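Local structure of copper-transporting ATPase (Sulfolobus solfataricus, 2YJ4) at residues Gly160-Lys165 with Tyr179-Pro184; Leu153-Leu158 with Leu173-Tyr178; Ile32-Gly37 with Val201-Asp206; Ile45-Ile50 with Ser130-Asp135. The protein probably couples ATP hydrolysis to cation transport across the membrane as a type IB P-type ATPase, this chain being its cytosolic piece with the phosphorylation and nucleotide-binding domains. The protein carries 1 engineered substitution. All blocks are in the same frame, centred on the assembly; numbering follows the deposited sequence.

In the fold
Interactions 1, 2 and 3 build one domain, the HAD-like phosphorylation domain, while interaction 4 belongs to the nucleotide-binding domain inserted into it. Interactions 2 and 3 share the parallel sheet, their centres 11 Å apart, with Ile156 O meeting Phe33 N at 2.7 Å. Interactions 1 and 3 lie at the end of that sheet, where both reach the bound phosphate and where Asp161 OD2 and Lys35 NZ form a salt bridge of 2.9 Å. Across the domain boundary, Lys165 NZ of interaction 1 probably bonds to Ile133 O of interaction 4 at 2.8 Å. Interaction 4 stays about 26 Å from interaction 2, centre to centre, with the Ile133 side chain about 7 Å from the bound AMP.

Interaction 1 (Gly160-Lys165 with Tyr179-Pro184); sequences GDKEDK and YSNLSP. With PO4 (phosphate ion), chain D.
Glu163 reaches over to Ser180 and can be followed atom by atom. Its CB already sits 3.2 Å from Ser180 OG. CG swings anti to the backbone N and lies further off, 4.1 Å from the same oxygen; a bend at chi2 (90°) then turns the chain back, so that the carboxylate comes round to the serine. OE1 ends 3.0 Å from Ser180 OG and accepts its hydrogen bond on the anti side of the carboxylate, 20° out of the plane. On the serine, CB rests 3.2 Å from Asp161 O. That same carbonyl takes the shortest bond of the contact, from Asn181 N at 2.7 Å.

Asp161 itself turns its side chain away to a salt bridge with Lys35, and Lys162 occupies the N-cap position of the helix that starts at Glu163. Gly160 lies against the backbone of Leu182, whose carbonyl oxygen would collide with any CB. From there its N-H points at the bound phosphate, with Gly160 N 2.9 Å from O2 of the ion; Thr36 and Lys187 hold the phosphate too. Ser159, Gly160 and Asp161 are the SGD form of the (T/S)GD motif of P-type ATPases, and all three are seen to bind ATP.

Chemically, the two bonds across the contact differ in kind. The link to Asp161 O is backbone to backbone and does not itself depend on a side-chain group, whereas the serine bond holds the carboxylate of Glu163, a first-turn residue, near the helix N-terminus, where the helix dipole would probably favour a negative charge.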
loop_
_atom_site.group_PDB
_atom_site.type_symbol
_atom_site.label_atom_id
_atom_site.label_comp_id
_atom_site.label_asym_id
_atom_site.label_seq_id
_atom_site.Cartn_x
_atom_site.Cartn_y
_atom_site.Cartn_z
ATOM N N GLY A 160 7.317 1.210 -2.746
ATOM C CA GLY A 160 8.119 0.125 -3.279
ATOM C C GLY A 160 7.396 -0.502 -4.454
ATOM O O GLY A 160 7.765 -1.578 -4.929
ATOM N N ASP A 161 6.353 0.184 -4.920
ATOM C CA ASP A 161 5.505 -0.332 -5.984
ATOM C C ASP A 161 6.067 0.083 -7.315
ATOM O O ASP A 161 6.877 0.997 -7.390
ATOM C CB ASP A 161 4.078 0.197 -5.848
ATOM C CG ASP A 161 3.049 -0.913 -5.758
ATOM O OD1 ASP A 161 3.290 -1.885 -5.010
ATOM O OD2 ASP A 161 2.004 -0.811 -6.435
ATOM N N LYS A 162 5.622 -0.580 -8.372
ATOM C CA LYS A 162 6.222 -0.388 -9.687
ATOM C C LYS A 162 5.828 0.925 -10.342
ATOM O O LYS A 162 4.717 1.418 -10.162
ATOM C CB LYS A 162 5.900 -1.569 -10.598
ATOM C CG LYS A 162 6.344 -2.892 -10.002
ATOM C CD LYS A 162 7.799 -2.815 -9.565
ATOM C CE LYS A 162 8.155 -3.973 -8.652
ATOM N NZ LYS A 162 7.743 -5.279 -9.245
ATOM N N GLU A 163 6.766 1.471 -11.106
ATOM C CA GLU A 163 6.625 2.762 -11.773
ATOM C C GLU A 163 5.299 2.958 -12.514
ATOM O O GLU A 163 4.885 4.094 -12.773
ATOM C CB GLU A 163 7.791 2.950 -12.746
ATOM C CG GLU A 163 7.560 3.989 -13.826
ATOM C CD GLU A 163 8.005 5.379 -13.414
ATOM O OE1 GLU A 163 8.096 5.644 -12.191
ATOM O OE2 GLU A 163 8.270 6.203 -14.321
ATOM N N ASP A 164 4.644 1.854 -12.870
ATOM C CA ASP A 164 3.373 1.920 -13.586
ATOM C C ASP A 164 2.227 2.191 -12.609
ATOM O O ASP A 164 1.372 3.046 -12.848
ATOM C CB ASP A 164 3.128 0.623 -14.369
ATOM N N LYS A 165 2.218 1.460 -11.502
ATOM C CA LYS A 165 1.205 1.655 -10.475
ATOM C C LYS A 165 1.316 3.046 -9.838
ATOM O O LYS A 165 0.313 3.695 -9.562
ATOM C CB LYS A 165 1.322 0.561 -9.414
ATOM C CG LYS A 165 1.862 -0.762 -9.971
ATOM C CD LYS A 165 1.051 -1.969 -9.496
ATOM C CE LYS A 165 -0.305 -2.007 -10.183
ATOM N NZ LYS A 165 -0.658 -3.370 -10.691
ATOM N N TYR A 179 8.154 8.753 -6.553
ATOM C CA TYR A 179 9.261 7.824 -6.731
ATOM C C TYR A 179 8.773 6.396 -6.501
ATOM O O TYR A 179 8.155 6.111 -5.476
ATOM C CB TYR A 179 10.372 8.145 -5.738
ATOM C CG TYR A 179 11.028 9.486 -5.955
ATOM C CD1 TYR A 179 11.472 9.871 -7.213
ATOM C CD2 TYR A 179 11.196 10.377 -4.903
ATOM C CE1 TYR A 179 12.074 11.110 -7.414
ATOM C CE2 TYR A 179 11.797 11.608 -5.094
ATOM C CZ TYR A 179 12.232 11.969 -6.346
ATOM O OH TYR A 179 12.819 13.196 -6.537
ATOM N N SER A 180 9.060 5.504 -7.449
ATOM C CA SER A 180 8.577 4.122 -7.405
ATOM C C SER A 180 9.706 3.114 -7.264
ATOM O O SER A 180 10.869 3.460 -7.438
ATOM C CB SER A 180 7.786 3.805 -8.671
ATOM O OG SER A 180 8.597 3.942 -9.824
ATOM N N ASN A 181 9.351 1.866 -6.962
ATOM C CA ASN A 181 10.324 0.778 -6.804
ATOM C C ASN A 181 11.360 1.050 -5.720
ATOM O O ASN A 181 12.557 0.780 -5.891
ATOM C CB ASN A 181 11.027 0.461 -8.129
ATOM C CG ASN A 181 11.757 -0.876 -8.092
ATOM O OD1 ASN A 181 11.414 -1.757 -7.297
ATOM N ND2 ASN A 181 12.767 -1.036 -8.950
ATOM N N LEU A 182 10.880 1.567 -4.595
ATOM C CA LEU A 182 11.738 2.019 -3.519
ATOM C C LEU A 182 11.722 1.034 -2.358
ATOM O O LEU A 182 10.665 0.568 -1.939
ATOM C CB LEU A 182 11.246 3.377 -3.022
ATOM C CG LEU A 182 11.949 4.684 -3.384
ATOM C CD1 LEU A 182 12.370 4.767 -4.840
ATOM C CD2 LEU A 182 11.023 5.845 -3.031
ATOM N N SER A 183 12.897 0.733 -1.829
ATOM C CA SER A 183 13.018 -0.106 -0.656
ATOM C C SER A 183 13.082 0.824 0.531
ATOM O O SER A 183 13.284 2.039 0.373
ATOM C CB SER A 183 14.322 -0.890 -0.718
ATOM O OG SER A 183 15.420 0.006 -0.805
ATOM N N PRO A 184 12.932 0.272 1.734
ATOM C CA PRO A 184 12.971 1.164 2.894
ATOM C C PRO A 184 14.262 1.968 2.861
ATOM O O PRO A 184 14.235 3.178 3.058
ATOM C CB PRO A 184 12.958 0.195 4.079
ATOM C CG PRO A 184 12.227 -1.002 3.548
ATOM C CD PRO A 184 12.675 -1.127 2.108
HETATM P P PO4 D . 4.713 1.292 0.056
HETATM O O1 PO4 D . 3.972 1.905 -1.114
HETATM O O2 PO4 D . 6.204 1.501 -0.113
HETATM O O3 PO4 D . 4.228 1.941 1.328
HETATM O O4 PO4 D . 4.506 -0.217 0.104
#

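Interaction 2 (Leu153-Leu158 with Leu173-Tyr178); sequences LKIIIL and LNIQEY
Ile175 lies crosswise between two isoleucines of the strand 154-158, meeting both Ile155 and Ile157 at about a right angle. Its CD1 presses on Ile155 CG2 at 3.7 Å, and its CG2 branch drops onto the backbone, 3.5 Å from Ile155 O. From the other neighbour, the extended arm of Ile157 brings CD1 to within 3.9 Å of Ile175 CG1. Chi1 of Ile157 (-59°) sends CG1 off anti to the carbonyl carbon, and an anti chi2 (176°) stretches the arm out to CD1. Cut back to an alanine, Ile175 would lose both branches, and Ile155 CG2 and Ile157 CD1 would probably be left facing a gap.

These residues close a beta-alpha-beta crossover: strand 154-158, helix 163-173, then the short edge strand 178-179, parallel to the first. Between helix and strand, Asn174 with its positive phi ends the helix in a Schellman motif, and Ile175 follows directly. The parallel pairing begins with Ile157 N donating to Glu177 O at 3.1 Å, in the carbonyl plane.

Tyr178 pairs with Ile157, their CB atoms 4.1 Å apart, but its ring leaves the strand and lies on helix 163-173 beside Val166 and Ser170. The side chains of Lys154 and Glu177 pass each other obliquely; Lys154 CD comes to 4.0 Å from Glu177 OE1, while the charged ends stay apart.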
loop_
_atom_site.group_PDB
_atom_site.type_symbol
_atom_site.label_atom_id
_atom_site.label_comp_id
_atom_site.label_asym_id
_atom_site.label_seq_id
_atom_site.Cartn_x
_atom_site.Cartn_y
_atom_site.Cartn_z
ATOM N N LEU A 153 3.001 23.942 0.389
ATOM C CA LEU A 153 3.435 22.588 0.692
ATOM C C LEU A 153 3.791 21.781 -0.549
ATOM O O LEU A 153 3.002 21.655 -1.484
ATOM C CB LEU A 153 2.408 21.865 1.561
ATOM C CG LEU A 153 2.340 22.398 2.992
ATOM C CD1 LEU A 153 1.391 21.593 3.839
ATOM C CD2 LEU A 153 3.713 22.370 3.607
ATOM N N LYS A 154 5.014 21.266 -0.544
ATOM C CA LYS A 154 5.467 20.299 -1.539
ATOM C C LYS A 154 4.980 18.908 -1.140
ATOM O O LYS A 154 5.062 18.494 0.027
ATOM C CB LYS A 154 6.995 20.312 -1.654
ATOM C CG LYS A 154 7.570 19.160 -2.459
ATOM C CD LYS A 154 9.091 19.173 -2.397
ATOM C CE LYS A 154 9.560 19.610 -1.010
ATOM N NZ LYS A 154 11.022 19.865 -0.936
ATOM N N ILE A 155 4.451 18.189 -2.112
ATOM C CA ILE A 155 3.894 16.885 -1.828
ATOM C C ILE A 155 4.666 15.869 -2.620
ATOM O O ILE A 155 4.834 16.031 -3.820
ATOM C CB ILE A 155 2.418 16.808 -2.220
ATOM C CG1 ILE A 155 1.610 17.802 -1.391
ATOM C CG2 ILE A 155 1.911 15.391 -2.040
ATOM C CD1 ILE A 155 0.130 17.673 -1.580
ATOM N N ILE A 156 5.143 14.834 -1.939
ATOM C CA ILE A 156 5.883 13.769 -2.582
ATOM C C ILE A 156 5.206 12.437 -2.284
ATOM O O ILE A 156 4.740 12.201 -1.162
ATOM C CB ILE A 156 7.354 13.725 -2.073
ATOM C CG1 ILE A 156 8.040 15.084 -2.290
ATOM C CG2 ILE A 156 8.123 12.588 -2.744
ATOM C CD1 ILE A 156 9.446 15.176 -1.715
ATOM N N ILE A 157 5.144 11.566 -3.284
ATOM C CA ILE A 157 4.694 10.206 -3.045
ATOM C C ILE A 157 5.838 9.207 -3.222
ATOM O O ILE A 157 6.583 9.284 -4.188
ATOM C CB ILE A 157 3.553 9.815 -3.959
ATOM C CG1 ILE A 157 2.376 10.779 -3.753
ATOM C CG2 ILE A 157 3.149 8.361 -3.683
ATOM C CD1 ILE A 157 1.196 10.536 -4.680
ATOM N N LEU A 158 5.960 8.292 -2.262
ATOM C CA LEU A 158 6.922 7.191 -2.288
ATOM C C LEU A 158 6.232 5.823 -2.215
ATOM O O LEU A 158 5.237 5.663 -1.511
ATOM C CB LEU A 158 7.844 7.301 -1.078
ATOM C CG LEU A 158 8.622 8.590 -0.887
ATOM C CD1 LEU A 158 9.471 8.474 0.363
ATOM C CD2 LEU A 158 9.462 8.875 -2.118
ATOM N N LEU A 173 -4.050 12.004 -8.683
ATOM C CA LEU A 173 -4.247 12.996 -7.627
ATOM C C LEU A 173 -3.540 14.297 -7.980
ATOM O O LEU A 173 -3.528 15.249 -7.201
ATOM C CB LEU A 173 -3.727 12.457 -6.300
ATOM C CG LEU A 173 -4.405 11.176 -5.822
ATOM C CD1 LEU A 173 -3.623 10.543 -4.684
ATOM C CD2 LEU A 173 -5.826 11.478 -5.396
ATOM N N ASN A 174 -2.962 14.316 -9.173
ATOM C CA ASN A 174 -2.181 15.442 -9.666
ATOM C C ASN A 174 -1.001 15.807 -8.776
ATOM O O ASN A 174 -0.879 16.945 -8.304
ATOM C CB ASN A 174 -3.049 16.670 -9.943
ATOM C CG ASN A 174 -2.352 17.666 -10.854
ATOM O OD1 ASN A 174 -2.246 17.447 -12.062
ATOM N ND2 ASN A 174 -1.861 18.759 -10.277
ATOM N N ILE A 175 -0.131 14.827 -8.559
ATOM C CA ILE A 175 1.139 15.070 -7.901
ATOM C C ILE A 175 2.253 14.882 -8.922
ATOM O O ILE A 175 2.346 13.837 -9.561
ATOM C CB ILE A 175 1.353 14.112 -6.722
ATOM C CG1 ILE A 175 0.166 14.188 -5.751
ATOM C CG2 ILE A 175 2.711 14.393 -6.039
ATOM C CD1 ILE A 175 -0.084 15.577 -5.166
ATOM N N GLN A 176 3.084 15.903 -9.094
ATOM C CA GLN A 176 4.141 15.829 -10.088
ATOM C C GLN A 176 5.276 14.962 -9.583
ATOM O O GLN A 176 5.874 14.208 -10.348
ATOM C CB GLN A 176 4.663 17.226 -10.426
ATOM N N GLU A 177 5.565 15.068 -8.287
ATOM C CA GLU A 177 6.759 14.446 -7.720
ATOM C C GLU A 177 6.501 13.151 -6.948
ATOM O O GLU A 177 5.906 13.157 -5.863
ATOM C CB GLU A 177 7.504 15.442 -6.843
ATOM C CG GLU A 177 8.922 15.010 -6.542
ATOM C CD GLU A 177 9.830 16.178 -6.228
ATOM O OE1 GLU A 177 9.308 17.276 -5.906
ATOM O OE2 GLU A 177 11.066 15.991 -6.313
ATOM N N TYR A 178 6.969 12.045 -7.518
ATOM C CA TYR A 178 6.799 10.723 -6.935
ATOM C C TYR A 178 8.000 9.859 -7.276
ATOM O O TYR A 178 8.759 10.187 -8.182
ATOM C CB TYR A 178 5.544 10.059 -7.487
ATOM C CG TYR A 178 5.665 9.656 -8.935
ATOM C CD1 TYR A 178 6.204 8.426 -9.286
ATOM C CD2 TYR A 178 5.247 10.508 -9.950
ATOM C CE1 TYR A 178 6.324 8.049 -10.601
ATOM C CE2 TYR A 178 5.362 10.144 -11.274
ATOM C CZ TYR A 178 5.902 8.908 -11.596
ATOM O OH TYR A 178 6.026 8.527 -12.916
#

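Interaction 3 (Ile32-Gly37 with Val201-Asp206); sequences IFNKTG and VLMIGD. Engineered in segment 32-37: Asn34 (natural residue Asp). With PO4 (phosphate ion), chain D.
Ile32 and Asn34 join the strand 201-205 by parallel backbone hydrogen bonds: Ile32 N to Leu202 O at 2.8 Å, Ile204 N to Ile32 O, and Asn34 N to Ile204 O at 3.1 Å. Asn34, engineered in place of the natural aspartate, adds side-chain bonds. Its ND2 donates to Ile204 O at 3.2 Å from above the carbonyl plane, so this oxygen has two donors on one residue, and a weak bond runs from ND2 to Met203 SD.

Apolar contacts lie on both faces of the sheet. Ile32 CD1 meets Val201 CG1 at 3.5 Å on the face that also carries Met203; on the other, Phe33 and Ile204 run side by side, with Ile204 CD1 3.4 Å from Phe33 CE1.

These are neighbouring central strands of the Rossmann-like HAD fold. The first runs into the DKTG motif, here NKTG because of the substitution; its aspartate is the phosphorylation site in P-type ATPases. The second leads into GDGxND, with Asp206 its first aspartate.

Two residues past Asn34, Thr36 holds O1 of the phosphate ion twice, through N at 3.0 Å and OG1 at 2.9 Å.

Asp206 faces the turn at Gly37. With CG anti to the backbone N (chi1 174°), its carboxylate comes alongside the Gly37 backbone, where a CB would collide with it. Lacking the carboxylate, an alanine in place of Asp206 would probably leave a gap beside Gly37 and this end of the sheet less negative.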
loop_
_atom_site.group_PDB
_atom_site.type_symbol
_atom_site.label_atom_id
_atom_site.label_comp_id
_atom_site.label_asym_id
_atom_site.label_seq_id
_atom_site.Cartn_x
_atom_site.Cartn_y
_atom_site.Cartn_z
ATOM N N ILE A 32 5.149 13.902 2.690
ATOM C CA ILE A 32 5.414 12.713 1.879
ATOM C C ILE A 32 4.432 11.588 2.158
ATOM O O ILE A 32 4.260 11.185 3.302
ATOM C CB ILE A 32 6.813 12.166 2.101
ATOM C CG1 ILE A 32 7.869 13.229 1.764
ATOM C CG2 ILE A 32 7.012 10.940 1.232
ATOM C CD1 ILE A 32 9.309 12.822 2.161
ATOM N N PHE A 33 3.771 11.098 1.119
ATOM C CA PHE A 33 2.887 9.961 1.291
ATOM C C PHE A 33 3.542 8.697 0.813
ATOM O O PHE A 33 3.962 8.627 -0.336
ATOM C CB PHE A 33 1.613 10.144 0.488
ATOM C CG PHE A 33 0.711 11.205 1.026
ATOM C CD1 PHE A 33 -0.227 10.903 2.001
ATOM C CD2 PHE A 33 0.796 12.502 0.558
ATOM C CE1 PHE A 33 -1.073 11.876 2.495
ATOM C CE2 PHE A 33 -0.048 13.485 1.048
ATOM C CZ PHE A 33 -0.986 13.170 2.017
ATOM N N ASN A 34 3.636 7.701 1.688
ATOM C CA ASN A 34 3.826 6.335 1.223
ATOM C C ASN A 34 2.535 5.878 0.567
ATOM O O ASN A 34 1.451 6.139 1.082
ATOM C CB ASN A 34 4.190 5.404 2.370
ATOM C CG ASN A 34 5.562 5.689 2.920
ATOM O OD1 ASN A 34 6.575 5.332 2.304
ATOM N ND2 ASN A 34 5.615 6.344 4.090
ATOM N N LYS A 35 2.643 5.213 -0.575
ATOM C CA LYS A 35 1.463 4.839 -1.334
ATOM C C LYS A 35 0.587 3.817 -0.605
ATOM O O LYS A 35 -0.494 4.155 -0.114
ATOM C CB LYS A 35 1.843 4.305 -2.719
ATOM C CG LYS A 35 0.662 4.256 -3.689
ATOM C CD LYS A 35 0.822 3.289 -4.856
ATOM C CE LYS A 35 0.581 1.859 -4.420
ATOM N NZ LYS A 35 -0.006 1.032 -5.513
ATOM N N THR A 36 1.066 2.577 -0.535
ATOM C CA THR A 36 0.242 1.424 -0.150
ATOM C C THR A 36 -0.408 1.541 1.220
ATOM O O THR A 36 0.275 1.633 2.230
ATOM C CB THR A 36 1.061 0.107 -0.179
ATOM O OG1 THR A 36 1.788 0.021 -1.408
ATOM C CG2 THR A 36 0.144 -1.092 -0.074
ATOM N N GLY A 37 -1.732 1.506 1.258
ATOM C CA GLY A 37 -2.442 1.546 2.523
ATOM C C GLY A 37 -2.553 2.946 3.094
ATOM O O GLY A 37 -3.131 3.148 4.162
ATOM N N VAL A 201 9.878 17.564 7.141
ATOM C CA VAL A 201 9.083 16.559 6.475
ATOM C C VAL A 201 8.051 15.916 7.391
ATOM O O VAL A 201 8.371 15.450 8.498
ATOM C CB VAL A 201 9.997 15.478 5.880
ATOM C CG1 VAL A 201 9.159 14.324 5.299
ATOM C CG2 VAL A 201 10.918 16.099 4.828
ATOM N N LEU A 202 6.807 15.917 6.927
ATOM C CA LEU A 202 5.748 15.151 7.577
ATOM C C LEU A 202 5.422 13.993 6.654
ATOM O O LEU A 202 5.225 14.195 5.452
ATOM C CB LEU A 202 4.501 16.004 7.826
ATOM C CG LEU A 202 3.390 15.291 8.617
ATOM C CD1 LEU A 202 2.561 16.270 9.414
ATOM C CD2 LEU A 202 2.506 14.446 7.715
ATOM N N MET A 203 5.400 12.782 7.198
ATOM C CA MET A 203 5.169 11.601 6.372
ATOM C C MET A 203 4.055 10.764 6.928
ATOM O O MET A 203 3.960 10.543 8.135
ATOM C CB MET A 203 6.426 10.728 6.228
ATOM C CG MET A 203 6.151 9.297 5.686
ATOM S SD MET A 203 7.685 8.358 5.444
ATOM C CE MET A 203 8.739 9.750 5.065
ATOM N N ILE A 204 3.207 10.299 6.027
ATOM C CA ILE A 204 2.182 9.357 6.397
ATOM C C ILE A 204 2.564 7.993 5.825
ATOM O O ILE A 204 2.917 7.881 4.652
ATOM C CB ILE A 204 0.792 9.808 5.917
ATOM C CG1 ILE A 204 0.502 11.222 6.413
ATOM C CG2 ILE A 204 -0.276 8.868 6.438
ATOM C CD1 ILE A 204 0.684 12.301 5.375
ATOM N N GLY A 205 2.508 6.972 6.670
ATOM C CA GLY A 205 2.856 5.623 6.269
ATOM C C GLY A 205 1.918 4.579 6.842
ATOM O O GLY A 205 0.969 4.900 7.560
ATOM N N ASP A 206 2.216 3.318 6.543
ATOM C CA ASP A 206 1.330 2.200 6.839
ATOM C C ASP A 206 2.003 0.900 6.435
ATOM O O ASP A 206 2.125 0.595 5.240
ATOM C CB ASP A 206 0.037 2.330 6.033
ATOM C CG ASP A 206 -0.875 1.125 6.188
ATOM O OD1 ASP A 206 -0.534 0.053 5.637
ATOM O OD2 ASP A 206 -1.938 1.255 6.852
HETATM P P PO4 D . 4.713 1.292 0.056
HETATM O O1 PO4 D . 3.972 1.905 -1.114
HETATM O O2 PO4 D . 6.204 1.501 -0.113
HETATM O O3 PO4 D . 4.228 1.941 1.328
HETATM O O4 PO4 D . 4.506 -0.217 0.104
#

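Interaction 4 (Ile45-Ile50 with Ser130-Asp135); sequences IVTQFI and SFNISD
Ile45 and Ser134 begin an antiparallel pairing with backbone bonds in both directions, Ile45 N to Ser134 O being 2.8 Å. Further along, Asn132 N donates to Gln48 O at 2.7 Å, and Ile50 and Ser130 exchange a second pair of bonds.

Between these regular stretches the register slips by one. Thr47 and Gln48 both face Asn132, a classic beta bulge, and Asn132 O gathers their donors: Thr47 N at 2.9 Å, a weak bond from Gln48 N at 3.3 Å, and Thr47 OG1. The hydroxyl comes from well above the carbonyl plane (62° out of it), placed there by a first torsion (chi1 78°) that sets OG1 between the backbone N and the carbonyl carbon.

Strand 45-50 is an outermost strand of the six-stranded antiparallel sheet of the nucleotide-binding domain. Strand 126-134, its neighbour, runs back to the phosphorylation domain, so the pairing lies beside the domain junction; Lys165 of that domain touches Asn132 and Ser134.

Aromatic and apolar packing is on the face of Val46, Phe49 and Phe131. The two rings lie oblique, planes at 44°, with Phe49 CD1 over one face of the Phe131 ring near its rim, 3.4 Å from Phe131 CZ. Val46 brings CG1 to the edge of that ring, 3.8 Å from Phe131 CD2. Helices 53-63 and 69-81 cover this face, Leu56 and Tyr77 each touching both phenylalanines.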
loop_
_atom_site.group_PDB
_atom_site.type_symbol
_atom_site.label_atom_id
_atom_site.label_comp_id
_atom_site.label_asym_id
_atom_site.label_seq_id
_atom_site.Cartn_x
_atom_site.Cartn_y
_atom_site.Cartn_z
ATOM N N ILE A 45 -6.580 -6.396 -5.442
ATOM C CA ILE A 45 -7.656 -6.943 -6.247
ATOM C C ILE A 45 -7.113 -7.380 -7.607
ATOM O O ILE A 45 -6.051 -6.924 -8.043
ATOM C CB ILE A 45 -8.758 -5.892 -6.513
ATOM C CG1 ILE A 45 -8.166 -4.671 -7.229
ATOM C CG2 ILE A 45 -9.464 -5.463 -5.209
ATOM C CD1 ILE A 45 -9.178 -3.900 -8.097
ATOM N N VAL A 46 -7.847 -8.266 -8.276
ATOM C CA VAL A 46 -7.575 -8.577 -9.666
ATOM C C VAL A 46 -8.158 -7.471 -10.535
ATOM O O VAL A 46 -9.368 -7.216 -10.499
ATOM C CB VAL A 46 -8.179 -9.925 -10.069
ATOM C CG1 VAL A 46 -8.006 -10.156 -11.562
ATOM C CG2 VAL A 46 -7.525 -11.048 -9.274
ATOM N N THR A 47 -7.295 -6.791 -11.286
ATOM C CA THR A 47 -7.753 -5.745 -12.198
ATOM C C THR A 47 -7.929 -6.393 -13.554
ATOM O O THR A 47 -8.773 -5.990 -14.354
ATOM C CB THR A 47 -6.750 -4.564 -12.320
ATOM O OG1 THR A 47 -5.669 -4.935 -13.172
ATOM C CG2 THR A 47 -6.177 -4.171 -10.973
ATOM N N GLN A 48 -7.128 -7.419 -13.810
ATOM C CA GLN A 48 -7.275 -8.150 -15.048
ATOM C C GLN A 48 -6.761 -9.586 -15.012
ATOM O O GLN A 48 -5.707 -9.888 -14.435
ATOM C CB GLN A 48 -6.634 -7.382 -16.205
ATOM C CG GLN A 48 -6.664 -8.155 -17.499
ATOM C CD GLN A 48 -6.994 -7.275 -18.670
ATOM O OE1 GLN A 48 -8.147 -6.868 -18.849
ATOM N NE2 GLN A 48 -5.980 -6.958 -19.477
ATOM N N PHE A 49 -7.534 -10.460 -15.643
ATOM C CA PHE A 49 -7.139 -11.833 -15.866
ATOM C C PHE A 49 -7.023 -12.046 -17.358
ATOM O O PHE A 49 -7.936 -11.698 -18.107
ATOM C CB PHE A 49 -8.195 -12.796 -15.331
ATOM C CG PHE A 49 -7.929 -14.228 -15.684
ATOM C CD1 PHE A 49 -6.844 -14.901 -15.133
ATOM C CD2 PHE A 49 -8.742 -14.899 -16.567
ATOM C CE1 PHE A 49 -6.590 -16.223 -15.460
ATOM C CE2 PHE A 49 -8.492 -16.224 -16.897
ATOM C CZ PHE A 49 -7.411 -16.885 -16.337
ATOM N N ILE A 50 -5.903 -12.611 -17.788
ATOM C CA ILE A 50 -5.741 -13.009 -19.179
ATOM C C ILE A 50 -5.576 -14.508 -19.287
ATOM O O ILE A 50 -4.607 -15.052 -18.788
ATOM C CB ILE A 50 -4.487 -12.417 -19.783
ATOM C CG1 ILE A 50 -4.530 -10.886 -19.721
ATOM C CG2 ILE A 50 -4.355 -12.911 -21.208
ATOM C CD1 ILE A 50 -3.246 -10.204 -20.184
ATOM N N SER A 130 -2.406 -15.095 -16.838
ATOM C CA SER A 130 -1.837 -14.215 -15.817
ATOM C C SER A 130 -2.823 -13.228 -15.243
ATOM O O SER A 130 -3.844 -12.901 -15.848
ATOM C CB SER A 130 -0.634 -13.449 -16.350
ATOM O OG SER A 130 -1.005 -12.724 -17.498
ATOM N N PHE A 131 -2.475 -12.754 -14.057
ATOM C CA PHE A 131 -3.253 -11.768 -13.349
ATOM C C PHE A 131 -2.487 -10.476 -13.227
ATOM O O PHE A 131 -1.290 -10.457 -12.928
ATOM C CB PHE A 131 -3.574 -12.274 -11.951
ATOM C CG PHE A 131 -4.473 -13.450 -11.942
ATOM C CD1 PHE A 131 -3.961 -14.721 -12.104
ATOM C CD2 PHE A 131 -5.842 -13.289 -11.771
ATOM C CE1 PHE A 131 -4.803 -15.823 -12.101
ATOM C CE2 PHE A 131 -6.689 -14.382 -11.770
ATOM C CZ PHE A 131 -6.168 -15.656 -11.935
ATOM N N ASN A 132 -3.194 -9.387 -13.457
ATOM C CA ASN A 132 -2.679 -8.089 -13.078
ATOM C C ASN A 132 -3.357 -7.754 -11.765
ATOM O O ASN A 132 -4.581 -7.652 -11.703
ATOM C CB ASN A 132 -2.978 -7.033 -14.153
ATOM C CG ASN A 132 -2.383 -5.682 -13.821
ATOM O OD1 ASN A 132 -3.102 -4.746 -13.491
ATOM N ND2 ASN A 132 -1.059 -5.580 -13.886
ATOM N N ILE A 133 -2.587 -7.634 -10.694
ATOM C CA ILE A 133 -3.216 -7.290 -9.437
ATOM C C ILE A 133 -2.757 -5.916 -8.955
ATOM O O ILE A 133 -1.602 -5.531 -9.121
ATOM C CB ILE A 133 -3.066 -8.408 -8.340
ATOM C CG1 ILE A 133 -1.924 -8.104 -7.381
ATOM C CG2 ILE A 133 -2.944 -9.810 -8.949
ATOM C CD1 ILE A 133 -2.356 -7.245 -6.242
ATOM N N SER A 134 -3.677 -5.163 -8.379
ATOM C CA SER A 134 -3.314 -3.865 -7.857
ATOM C C SER A 134 -4.218 -3.439 -6.706
ATOM O O SER A 134 -5.031 -4.222 -6.196
ATOM C CB SER A 134 -3.329 -2.818 -8.974
ATOM O OG SER A 134 -4.651 -2.406 -9.275
ATOM N N ASP A 135 -4.074 -2.181 -6.313
ATOM C CA ASP A 135 -4.702 -1.682 -5.108
ATOM C C ASP A 135 -5.950 -0.877 -5.410
ATOM O O ASP A 135 -6.208 -0.536 -6.561
ATOM C CB ASP A 135 -3.707 -0.826 -4.341
ATOM C CG ASP A 135 -3.465 -1.346 -2.956
ATOM O OD1 ASP A 135 -4.300 -2.153 -2.493
ATOM O OD2 ASP A 135 -2.446 -0.962 -2.337
#